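Long-range contacts in beta-galactosidase (Bacillus circulans subsp. alkalophilus, PDB 3TTY), which hydrolyses terminal non-reducing beta-D-galactose residues from beta-galactosides, as a trimeric TIM-barrel glycoside hydrolase: residues A[541-550]-A[584-593]; A[283-292]-A[424-435]. All blocks are in the same frame, centred on the assembly; numbering follows the deposited sequence.

Interaction 1 (A[541-550]-A[584-593])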
loop_
_atom_site.group_PDB
_atom_site.type_symbol
_atom_site.label_atom_id
_atom_site.label_comp_id
_atom_site.label_asym_id
_atom_site.label_seq_id
_atom_site.Cartn_x
_atom_site.Cartn_y
_atom_site.Cartn_z
ATOM N N TYR A 541 -30.258 4.358 -21.513
ATOM C CA TYR A 541 -29.082 4.975 -20.890
ATOM C C TYR A 541 -28.321 3.901 -20.118
ATOM O O TYR A 541 -28.837 2.813 -19.895
ATOM C CB TYR A 541 -29.479 6.109 -19.945
ATOM C CG TYR A 541 -30.305 7.195 -20.592
ATOM C CD1 TYR A 541 -29.711 8.349 -21.094
ATOM C CD2 TYR A 541 -31.683 7.062 -20.707
ATOM C CE1 TYR A 541 -30.470 9.343 -21.694
ATOM C CE2 TYR A 541 -32.453 8.049 -21.292
ATOM C CZ TYR A 541 -31.842 9.185 -21.790
ATOM O OH TYR A 541 -32.610 10.158 -22.383
ATOM N N SER A 542 -27.090 4.190 -19.716
ATOM C CA SER A 542 -26.354 3.213 -18.925
ATOM C C SER A 542 -26.482 3.520 -17.438
ATOM O O SER A 542 -26.726 4.670 -17.049
ATOM C CB SER A 542 -24.886 3.161 -19.343
ATOM O OG SER A 542 -24.319 4.453 -19.288
ATOM N N CYS A 543 -26.346 2.488 -16.609
ATOM C CA CYS A 543 -26.295 2.695 -15.168
ATOM C C CYS A 543 -25.337 1.681 -14.580
ATOM O O CYS A 543 -24.971 0.723 -15.248
ATOM C CB CYS A 543 -27.680 2.556 -14.538
ATOM S SG CYS A 543 -28.345 0.876 -14.599
ATOM N N GLY A 544 -24.930 1.882 -13.331
ATOM C CA GLY A 544 -23.904 1.034 -12.760
ATOM C C GLY A 544 -23.750 1.055 -11.252
ATOM O O GLY A 544 -24.571 1.616 -10.525
ATOM N N ILE A 545 -22.674 0.419 -10.798
ATOM C CA ILE A 545 -22.310 0.367 -9.391
ATOM C C ILE A 545 -23.251 -0.524 -8.589
ATOM O O ILE A 545 -22.876 -1.635 -8.221
ATOM C CB ILE A 545 -22.187 1.762 -8.779
ATOM C CG1 ILE A 545 -21.314 2.643 -9.676
ATOM C CG2 ILE A 545 -21.582 1.669 -7.384
ATOM C CD1 ILE A 545 -20.926 3.980 -9.049
ATOM N N LEU A 546 -24.466 -0.057 -8.323
ATOM C CA LEU A 546 -25.445 -0.904 -7.641
ATOM C C LEU A 546 -26.781 -0.903 -8.361
ATOM O O LEU A 546 -27.190 0.107 -8.912
ATOM C CB LEU A 546 -25.630 -0.470 -6.180
ATOM C CG LEU A 546 -24.490 -0.805 -5.210
ATOM C CD1 LEU A 546 -24.328 0.276 -4.140
ATOM C CD2 LEU A 546 -24.680 -2.173 -4.575
ATOM N N CYS A 547 -27.465 -2.038 -8.344
ATOM C CA CYS A 547 -28.791 -2.140 -8.939
ATOM C C CYS A 547 -29.774 -2.655 -7.906
ATOM O O CYS A 547 -29.676 -3.800 -7.464
ATOM C CB CYS A 547 -28.782 -3.072 -10.153
ATOM S SG CYS A 547 -27.845 -2.463 -11.594
ATOM N N ASP A 548 -30.715 -1.804 -7.512
ATOM C CA ASP A 548 -31.804 -2.232 -6.641
ATOM C C ASP A 548 -32.835 -3.017 -7.445
ATOM O O ASP A 548 -33.259 -2.571 -8.507
ATOM C CB ASP A 548 -32.477 -1.011 -6.015
ATOM C CG ASP A 548 -32.440 -1.039 -4.503
ATOM O OD1 ASP A 548 -32.075 -2.102 -3.943
ATOM O OD2 ASP A 548 -32.787 -0.010 -3.879
ATOM N N VAL A 549 -33.246 -4.182 -6.953
ATOM C CA VAL A 549 -34.325 -4.934 -7.610
ATOM C C VAL A 549 -35.606 -4.628 -6.861
ATOM O O VAL A 549 -35.750 -5.038 -5.711
ATOM C CB VAL A 549 -34.054 -6.445 -7.588
ATOM C CG1 VAL A 549 -35.205 -7.220 -8.235
ATOM C CG2 VAL A 549 -32.746 -6.744 -8.288
ATOM N N ILE A 550 -36.523 -3.882 -7.475
ATOM C CA ILE A 550 -37.661 -3.342 -6.713
ATOM C C ILE A 550 -39.033 -3.737 -7.253
ATOM O O ILE A 550 -39.144 -4.249 -8.364
ATOM C CB ILE A 550 -37.591 -1.813 -6.640
ATOM C CG1 ILE A 550 -37.925 -1.196 -8.000
ATOM C CG2 ILE A 550 -36.203 -1.369 -6.201
ATOM C CD1 ILE A 550 -37.917 0.311 -7.981
ATOM N N TYR A 584 -37.967 7.335 -7.436
ATOM C CA TYR A 584 -36.954 6.421 -6.942
ATOM C C TYR A 584 -36.049 5.997 -8.090
ATOM O O TYR A 584 -36.524 5.498 -9.106
ATOM C CB TYR A 584 -37.618 5.195 -6.336
ATOM C CG TYR A 584 -36.711 4.333 -5.495
ATOM C CD1 TYR A 584 -36.610 4.537 -4.125
ATOM C CD2 TYR A 584 -35.977 3.296 -6.059
ATOM C CE1 TYR A 584 -35.791 3.743 -3.342
ATOM C CE2 TYR A 584 -35.141 2.490 -5.276
ATOM C CZ TYR A 584 -35.062 2.720 -3.920
ATOM O OH TYR A 584 -34.257 1.943 -3.120
ATOM N N VAL A 585 -34.745 6.205 -7.927
ATOM C CA VAL A 585 -33.778 5.856 -8.966
ATOM C C VAL A 585 -32.988 4.649 -8.497
ATOM O O VAL A 585 -32.100 4.783 -7.642
ATOM C CB VAL A 585 -32.802 7.028 -9.253
ATOM C CG1 VAL A 585 -31.898 6.687 -10.424
ATOM C CG2 VAL A 585 -33.576 8.314 -9.532
ATOM N N ALA A 586 -33.298 3.479 -9.056
ATOM C CA ALA A 586 -32.818 2.207 -8.496
ATOM C C ALA A 586 -31.374 1.852 -8.815
ATOM O O ALA A 586 -30.887 0.813 -8.391
ATOM C CB ALA A 586 -33.746 1.049 -8.897
ATOM N N SER A 587 -30.690 2.703 -9.567
ATOM C CA SER A 587 -29.288 2.462 -9.877
ATOM C C SER A 587 -28.554 3.790 -9.960
ATOM O O SER A 587 -29.161 4.853 -9.797
ATOM C CB SER A 587 -29.154 1.687 -11.189
ATOM O OG SER A 587 -27.855 1.170 -11.353
ATOM N N SER A 588 -27.248 3.729 -10.172
ATOM C CA SER A 588 -26.456 4.933 -10.385
ATOM C C SER A 588 -26.342 5.159 -11.881
ATOM O O SER A 588 -25.633 4.413 -12.582
ATOM C CB SER A 588 -25.063 4.802 -9.775
ATOM O OG SER A 588 -24.395 6.055 -9.820
ATOM N N PRO A 589 -27.040 6.186 -12.379
ATOM C CA PRO A 589 -27.220 6.390 -13.817
ATOM C C PRO A 589 -26.160 7.312 -14.420
ATOM O O PRO A 589 -25.605 8.149 -13.702
ATOM C CB PRO A 589 -28.608 7.050 -13.900
ATOM C CG PRO A 589 -29.013 7.378 -12.439
ATOM C CD PRO A 589 -27.773 7.198 -11.606
ATOM N N ASP A 590 -25.893 7.159 -15.719
ATOM C CA ASP A 590 -24.962 8.047 -16.418
ATOM C C ASP A 590 -25.461 9.487 -16.463
ATOM O O ASP A 590 -26.597 9.782 -16.077
ATOM C CB ASP A 590 -24.640 7.538 -17.831
ATOM C CG ASP A 590 -25.833 7.607 -18.781
ATOM O OD1 ASP A 590 -26.678 8.525 -18.665
ATOM O OD2 ASP A 590 -25.904 6.734 -19.671
ATOM N N ALA A 591 -24.601 10.374 -16.946
ATOM C CA ALA A 591 -24.830 11.808 -16.862
ATOM C C ALA A 591 -25.947 12.277 -17.782
ATOM O O ALA A 591 -26.660 13.239 -17.471
ATOM C CB ALA A 591 -23.532 12.574 -17.161
ATOM N N ASP A 592 -26.089 11.619 -18.924
ATOM C CA ASP A 592 -27.146 11.984 -19.858
ATOM C C ASP A 592 -28.511 11.710 -19.225
ATOM O O ASP A 592 -29.430 12.528 -19.339
ATOM C CB ASP A 592 -27.004 11.238 -21.196
ATOM C CG ASP A 592 -25.727 11.608 -21.951
ATOM O OD1 ASP A 592 -25.206 12.745 -21.778
ATOM O OD2 ASP A 592 -25.244 10.748 -22.722
ATOM N N PHE A 593 -28.642 10.569 -18.550
ATOM C CA PHE A 593 -29.891 10.268 -17.857
ATOM C C PHE A 593 -30.215 11.343 -16.828
ATOM O O PHE A 593 -31.315 11.895 -16.826
ATOM C CB PHE A 593 -29.860 8.900 -17.171
ATOM C CG PHE A 593 -31.111 8.601 -16.384
ATOM C CD1 PHE A 593 -32.206 8.008 -16.997
ATOM C CD2 PHE A 593 -31.202 8.948 -15.043
ATOM C CE1 PHE A 593 -33.354 7.737 -16.282
ATOM C CE2 PHE A 593 -32.348 8.683 -14.325
ATOM C CZ PHE A 593 -33.428 8.075 -14.951
#

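Interaction 2 (A[283-292]-A[424-435])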
loop_
_atom_site.group_PDB
_atom_site.type_symbol
_atom_site.label_atom_id
_atom_site.label_comp_id
_atom_site.label_asym_id
_atom_site.label_seq_id
_atom_site.Cartn_x
_atom_site.Cartn_y
_atom_site.Cartn_z
ATOM N N PRO A 283 -13.034 18.602 -10.173
ATOM C CA PRO A 283 -14.182 19.095 -10.947
ATOM C C PRO A 283 -14.679 20.459 -10.459
ATOM O O PRO A 283 -14.924 20.653 -9.262
ATOM C CB PRO A 283 -15.247 18.022 -10.715
ATOM C CG PRO A 283 -14.470 16.788 -10.399
ATOM C CD PRO A 283 -13.256 17.249 -9.644
ATOM N N PHE A 284 -14.834 21.399 -11.383
ATOM C CA PHE A 284 -15.274 22.750 -11.017
ATOM C C PHE A 284 -16.635 22.731 -10.308
ATOM O O PHE A 284 -16.878 23.539 -9.404
ATOM C CB PHE A 284 -15.290 23.674 -12.244
ATOM C CG PHE A 284 -14.048 23.560 -13.101
ATOM C CD1 PHE A 284 -14.142 23.532 -14.486
ATOM C CD2 PHE A 284 -12.784 23.467 -12.515
ATOM C CE1 PHE A 284 -13.004 23.426 -15.268
ATOM C CE2 PHE A 284 -11.635 23.353 -13.294
ATOM C CZ PHE A 284 -11.746 23.336 -14.670
ATOM N N SER A 285 -17.506 21.803 -10.709
ATOM C CA SER A 285 -18.828 21.677 -10.094
ATOM C C SER A 285 -18.712 21.131 -8.670
ATOM O O SER A 285 -19.582 21.372 -7.828
ATOM C CB SER A 285 -19.737 20.776 -10.932
ATOM O OG SER A 285 -19.207 19.466 -11.040
ATOM N N PHE A 286 -17.631 20.404 -8.403
ATOM C CA PHE A 286 -17.378 19.946 -7.051
ATOM C C PHE A 286 -16.992 21.083 -6.109
ATOM O O PHE A 286 -17.533 21.180 -5.005
ATOM C CB PHE A 286 -16.317 18.840 -6.986
ATOM C CG PHE A 286 -16.072 18.355 -5.586
ATOM C CD1 PHE A 286 -16.902 17.400 -5.017
ATOM C CD2 PHE A 286 -15.054 18.894 -4.817
ATOM C CE1 PHE A 286 -16.704 16.971 -3.711
ATOM C CE2 PHE A 286 -14.847 18.465 -3.511
ATOM C CZ PHE A 286 -15.679 17.504 -2.957
ATOM N N THR A 287 -16.055 21.941 -6.505
ATOM C CA THR A 287 -15.718 23.028 -5.592
ATOM C C THR A 287 -16.916 23.977 -5.418
ATOM O O THR A 287 -17.114 24.544 -4.346
ATOM C CB THR A 287 -14.332 23.733 -5.872
ATOM O OG1 THR A 287 -14.507 25.139 -6.120
ATOM C CG2 THR A 287 -13.588 23.089 -6.995
ATOM N N ALA A 288 -17.756 24.094 -6.439
ATOM C CA ALA A 288 -19.006 24.843 -6.288
ATOM C C ALA A 288 -19.924 24.173 -5.247
ATOM O O ALA A 288 -20.530 24.836 -4.393
ATOM C CB ALA A 288 -19.723 24.966 -7.636
ATOM N N MET A 289 -20.026 22.851 -5.321
ATOM C CA MET A 289 -20.818 22.100 -4.354
ATOM C C MET A 289 -20.291 22.302 -2.924
ATOM O O MET A 289 -21.076 22.375 -1.972
ATOM C CB MET A 289 -20.867 20.607 -4.723
ATOM C CG MET A 289 -21.917 19.820 -3.942
ATOM S SD MET A 289 -21.960 18.062 -4.322
ATOM C CE MET A 289 -20.258 17.597 -3.997
ATOM N N ALA A 290 -18.973 22.413 -2.775
ATOM C CA ALA A 290 -18.381 22.672 -1.456
ATOM C C ALA A 290 -18.684 24.078 -0.888
ATOM O O ALA A 290 -19.039 24.213 0.286
ATOM C CB ALA A 290 -16.866 22.388 -1.464
ATOM N N HIS A 291 -18.542 25.118 -1.710
ATOM C CA HIS A 291 -18.913 26.456 -1.269
ATOM C C HIS A 291 -20.384 26.412 -0.890
ATOM O O HIS A 291 -20.805 26.966 0.132
ATOM C CB HIS A 291 -18.748 27.494 -2.386
ATOM C CG HIS A 291 -17.333 27.744 -2.815
ATOM N ND1 HIS A 291 -16.367 28.238 -1.968
ATOM C CD2 HIS A 291 -16.739 27.621 -4.028
ATOM C CE1 HIS A 291 -15.232 28.381 -2.630
ATOM N NE2 HIS A 291 -15.435 28.015 -3.883
ATOM N N ASN A 292 -21.167 25.768 -1.754
ATOM C CA ASN A 292 -22.601 25.633 -1.552
ATOM C C ASN A 292 -22.906 25.025 -0.187
ATOM O O ASN A 292 -23.687 25.572 0.586
ATOM C CB ASN A 292 -23.202 24.769 -2.657
ATOM C CG ASN A 292 -24.688 25.013 -2.852
ATOM O OD1 ASN A 292 -25.460 25.084 -1.886
ATOM N ND2 ASN A 292 -25.097 25.142 -4.108
ATOM N N VAL A 424 -20.173 10.644 -1.461
ATOM C CA VAL A 424 -19.986 11.986 -1.993
ATOM C C VAL A 424 -20.046 11.998 -3.523
ATOM O O VAL A 424 -20.651 12.906 -4.115
ATOM C CB VAL A 424 -18.686 12.656 -1.464
ATOM C CG1 VAL A 424 -18.427 13.953 -2.181
ATOM C CG2 VAL A 424 -18.786 12.888 0.046
ATOM N N ASN A 425 -19.451 10.994 -4.165
ATOM C CA ASN A 425 -19.509 10.915 -5.628
ATOM C C ASN A 425 -20.960 10.900 -6.129
ATOM O O ASN A 425 -21.308 11.610 -7.077
ATOM C CB ASN A 425 -18.751 9.692 -6.173
ATOM C CG ASN A 425 -17.234 9.906 -6.226
ATOM O OD1 ASN A 425 -16.474 8.968 -6.488
ATOM N ND2 ASN A 425 -16.789 11.134 -5.968
ATOM N N GLU A 426 -21.798 10.081 -5.495
ATOM C CA GLU A 426 -23.215 10.010 -5.850
ATOM C C GLU A 426 -23.914 11.337 -5.609
ATOM O O GLU A 426 -24.652 11.801 -6.467
ATOM C CB GLU A 426 -23.927 8.885 -5.097
ATOM C CG GLU A 426 -23.340 7.520 -5.362
ATOM C CD GLU A 426 -23.413 7.125 -6.833
ATOM O OE1 GLU A 426 -24.523 7.128 -7.420
ATOM O OE2 GLU A 426 -22.349 6.812 -7.408
ATOM N N VAL A 427 -23.680 11.958 -4.457
ATOM C CA VAL A 427 -24.311 13.248 -4.194
ATOM C C VAL A 427 -23.915 14.243 -5.292
ATOM O O VAL A 427 -24.754 14.981 -5.808
ATOM C CB VAL A 427 -23.968 13.816 -2.788
ATOM C CG1 VAL A 427 -24.447 15.259 -2.665
ATOM C CG2 VAL A 427 -24.604 12.974 -1.684
ATOM N N HIS A 428 -22.636 14.235 -5.663
ATOM C CA HIS A 428 -22.129 15.112 -6.712
ATOM C C HIS A 428 -22.717 14.829 -8.106
ATOM O O HIS A 428 -22.910 15.754 -8.892
ATOM C CB HIS A 428 -20.592 15.080 -6.757
ATOM C CG HIS A 428 -20.000 15.931 -7.840
ATOM N ND1 HIS A 428 -19.276 15.408 -8.890
ATOM C CD2 HIS A 428 -20.038 17.274 -8.041
ATOM C CE1 HIS A 428 -18.895 16.386 -9.691
ATOM N NE2 HIS A 428 -19.345 17.527 -9.195
ATOM N N LYS A 429 -22.999 13.570 -8.424
ATOM C CA LYS A 429 -23.577 13.262 -9.738
ATOM C C LYS A 429 -24.881 14.025 -9.921
ATOM O O LYS A 429 -25.193 14.480 -11.022
ATOM C CB LYS A 429 -23.820 11.765 -9.921
ATOM C CG LYS A 429 -22.557 10.945 -10.091
ATOM C CD LYS A 429 -22.872 9.460 -10.102
ATOM C CE LYS A 429 -21.616 8.654 -10.378
ATOM N NZ LYS A 429 -21.813 7.224 -10.095
ATOM N N TYR A 430 -25.638 14.167 -8.835
ATOM C CA TYR A 430 -26.916 14.868 -8.900
ATOM C C TYR A 430 -26.697 16.374 -8.913
ATOM O O TYR A 430 -27.371 17.103 -9.643
ATOM C CB TYR A 430 -27.848 14.445 -7.751
ATOM C CG TYR A 430 -28.548 13.129 -8.034
ATOM C CD1 TYR A 430 -29.800 13.096 -8.648
ATOM C CD2 TYR A 430 -27.940 11.922 -7.731
ATOM C CE1 TYR A 430 -30.423 11.888 -8.939
ATOM C CE2 TYR A 430 -28.556 10.722 -8.012
ATOM C CZ TYR A 430 -29.797 10.706 -8.608
ATOM O OH TYR A 430 -30.400 9.494 -8.884
ATOM N N TYR A 431 -25.747 16.840 -8.109
ATOM C CA TYR A 431 -25.431 18.262 -8.072
ATOM C C TYR A 431 -24.882 18.762 -9.421
ATOM O O TYR A 431 -25.281 19.810 -9.899
ATOM C CB TYR A 431 -24.453 18.576 -6.945
ATOM C CG TYR A 431 -24.223 20.060 -6.752
ATOM C CD1 TYR A 431 -25.047 20.807 -5.915
ATOM C CD2 TYR A 431 -23.189 20.720 -7.418
ATOM C CE1 TYR A 431 -24.840 22.165 -5.731
ATOM C CE2 TYR A 431 -22.976 22.077 -7.237
ATOM C CZ TYR A 431 -23.804 22.793 -6.401
ATOM O OH TYR A 431 -23.605 24.136 -6.228
ATOM N N ASP A 432 -23.973 17.990 -10.010
ATOM C CA ASP A 432 -23.392 18.273 -11.319
ATOM C C ASP A 432 -24.498 18.494 -12.342
ATOM O O ASP A 432 -24.524 19.508 -13.037
ATOM C CB ASP A 432 -22.532 17.085 -11.746
ATOM C CG ASP A 432 -21.514 17.437 -12.818
ATOM O OD1 ASP A 432 -20.936 18.545 -12.771
ATOM O OD2 ASP A 432 -21.273 16.583 -13.706
ATOM N N ALA A 433 -25.424 17.543 -12.416
ATOM C CA ALA A 433 -26.525 17.600 -13.365
ATOM C C ALA A 433 -27.293 18.912 -13.258
ATOM O O ALA A 433 -27.738 19.459 -14.266
ATOM C CB ALA A 433 -27.469 16.403 -13.167
ATOM N N LEU A 434 -27.455 19.414 -12.039
ATOM C CA LEU A 434 -28.119 20.699 -11.848
ATOM C C LEU A 434 -27.183 21.821 -12.298
ATOM O O LEU A 434 -27.580 22.711 -13.049
ATOM C CB LEU A 434 -28.534 20.882 -10.389
ATOM C CG LEU A 434 -29.707 19.999 -9.914
ATOM C CD1 LEU A 434 -29.604 19.684 -8.433
ATOM C CD2 LEU A 434 -31.039 20.668 -10.207
ATOM N N TYR A 435 -25.935 21.748 -11.839
ATOM C CA TYR A 435 -24.897 22.711 -12.180
ATOM C C TYR A 435 -24.869 22.957 -13.686
ATOM O O TYR A 435 -24.869 24.099 -14.126
ATOM C CB TYR A 435 -23.550 22.186 -11.670
ATOM C CG TYR A 435 -22.296 22.924 -12.081
ATOM C CD1 TYR A 435 -21.726 23.882 -11.250
ATOM C CD2 TYR A 435 -21.634 22.607 -13.261
ATOM C CE1 TYR A 435 -20.552 24.545 -11.604
ATOM C CE2 TYR A 435 -20.462 23.265 -13.635
ATOM C CZ TYR A 435 -19.927 24.231 -12.794
ATOM O OH TYR A 435 -18.766 24.881 -13.140
#

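Interaction 1 (A[541-550]-A[584-593])
Asp590 holds the start of the 591-604 helix against Ser542 with both carboxylate oxygens at work. Its CG stands between the backbone N and the carbonyl carbon (chi1 68°), which lets one oxygen reach the helix and the other Ser542. Asp590 OD2 accepts from Ser542 OG at 2.8 Å, through its anti lone pair, and also from Ser542 N, which comes from above the carboxylate plane. Asp590 OD1 takes Phe593 N in a nearly straight N-cap bond (2.8 Å). Replacing Asp590 by alanine is likely to leave Ser542 N and OG without their shared acceptor and Phe593 N without its side-chain cap.

Backbone bonds carry the pairing onward: Asp590 N to Ser542 O, Gly544 N to Ser588 O, and, beyond the corner at Ile545, Asp548 N to Ala586 O. Ser587 OG adds a side-chain bond to Leu546 O at 2.7 Å. Farther along, Tyr584 OH donates to Asp548 OD2 (2.6 Å), carboxylate and ring planes only 22° apart.

At the Asp590 end, Phe593 turns its edge toward the face of Tyr541, planes at 77°, and its CA sits over that same ring. At the far end the apolar Ile550 CD1 lies against Tyr584 CD2 at 4.0 Å.

Within the trimerisation domain, strand 587-589 is the outermost strand of a mixed sheet in this chain, antiparallel to 540-544. Strand 525-530 flanks 540-544 on its other side, while 546-552 leaves to pair with 512-519.

Interaction 2 (A[283-292]-A[424-435])
Ser285 CB sits squarely over the centre of the Tyr435 ring, 3.5 Å from the centroid, a CH-pi contact where the two helices cross at 101°. Ser285 OG stands between its backbone N and carbonyl carbon (chi1 61°), and from there donates to Asp432 OD1 (2.6 Å), approaching from above the carboxylate plane, and accepts from His428 NE2 (2.7 Å) in the imidazole plane. Phe286 points its edge at the face of that imidazole, planes at 74°, and its CE1 meets Val424 CG1.

Tyr431 is the knob, set among Ser285, Ala288, Met289 and Asn292. Met289 runs across one face of its ring, Met289 CG 3.7 Å from the Tyr431 centroid; SD lies obliquely to the ring in a Met-aromatic contact, and the bend at chi3 brings Met289 CE to His428 CB at 3.8 Å. At the ring's edge, Asn292 ND2 donates to Tyr431 OH (2.8 Å), amide and ring nearly perpendicular.

Asn292 also bonds Thr441 and Met443 of the neighbouring strand, and Lys436 forms a salt bridge with Asp432 OD2. The chemistry is therefore mixed: hydrogen bonds from His428 to Ser285 to Asp432 probably fix the rotation of the serine hydroxyl, while aromatic and sulfur contacts fill the crossing between barrel and trimerisation domain.

The two interactions lie in series along the chain, their centres about 18 Å apart, and they meet at the 423-435 helix. One side of this helix packs on 284-296 of the TIM barrel in interaction 2; another reaches interaction 1, where Ser588 OG lies 2.6 Å from Glu426 OE1 and 2.8 Å from Lys429 NZ, both probable hydrogen bonds to a salt-bridged pair. Tyr430 OH packs on Val585 CG2 at 3.4 Å. The helix thus lies between the 587-589 edge of the mixed sheet and the barrel helix 284-296. None of the residues of either contact lines the galactose pocket, although helix 284-296 follows the barrel strand 273-275, which carries the pocket residue Asp275.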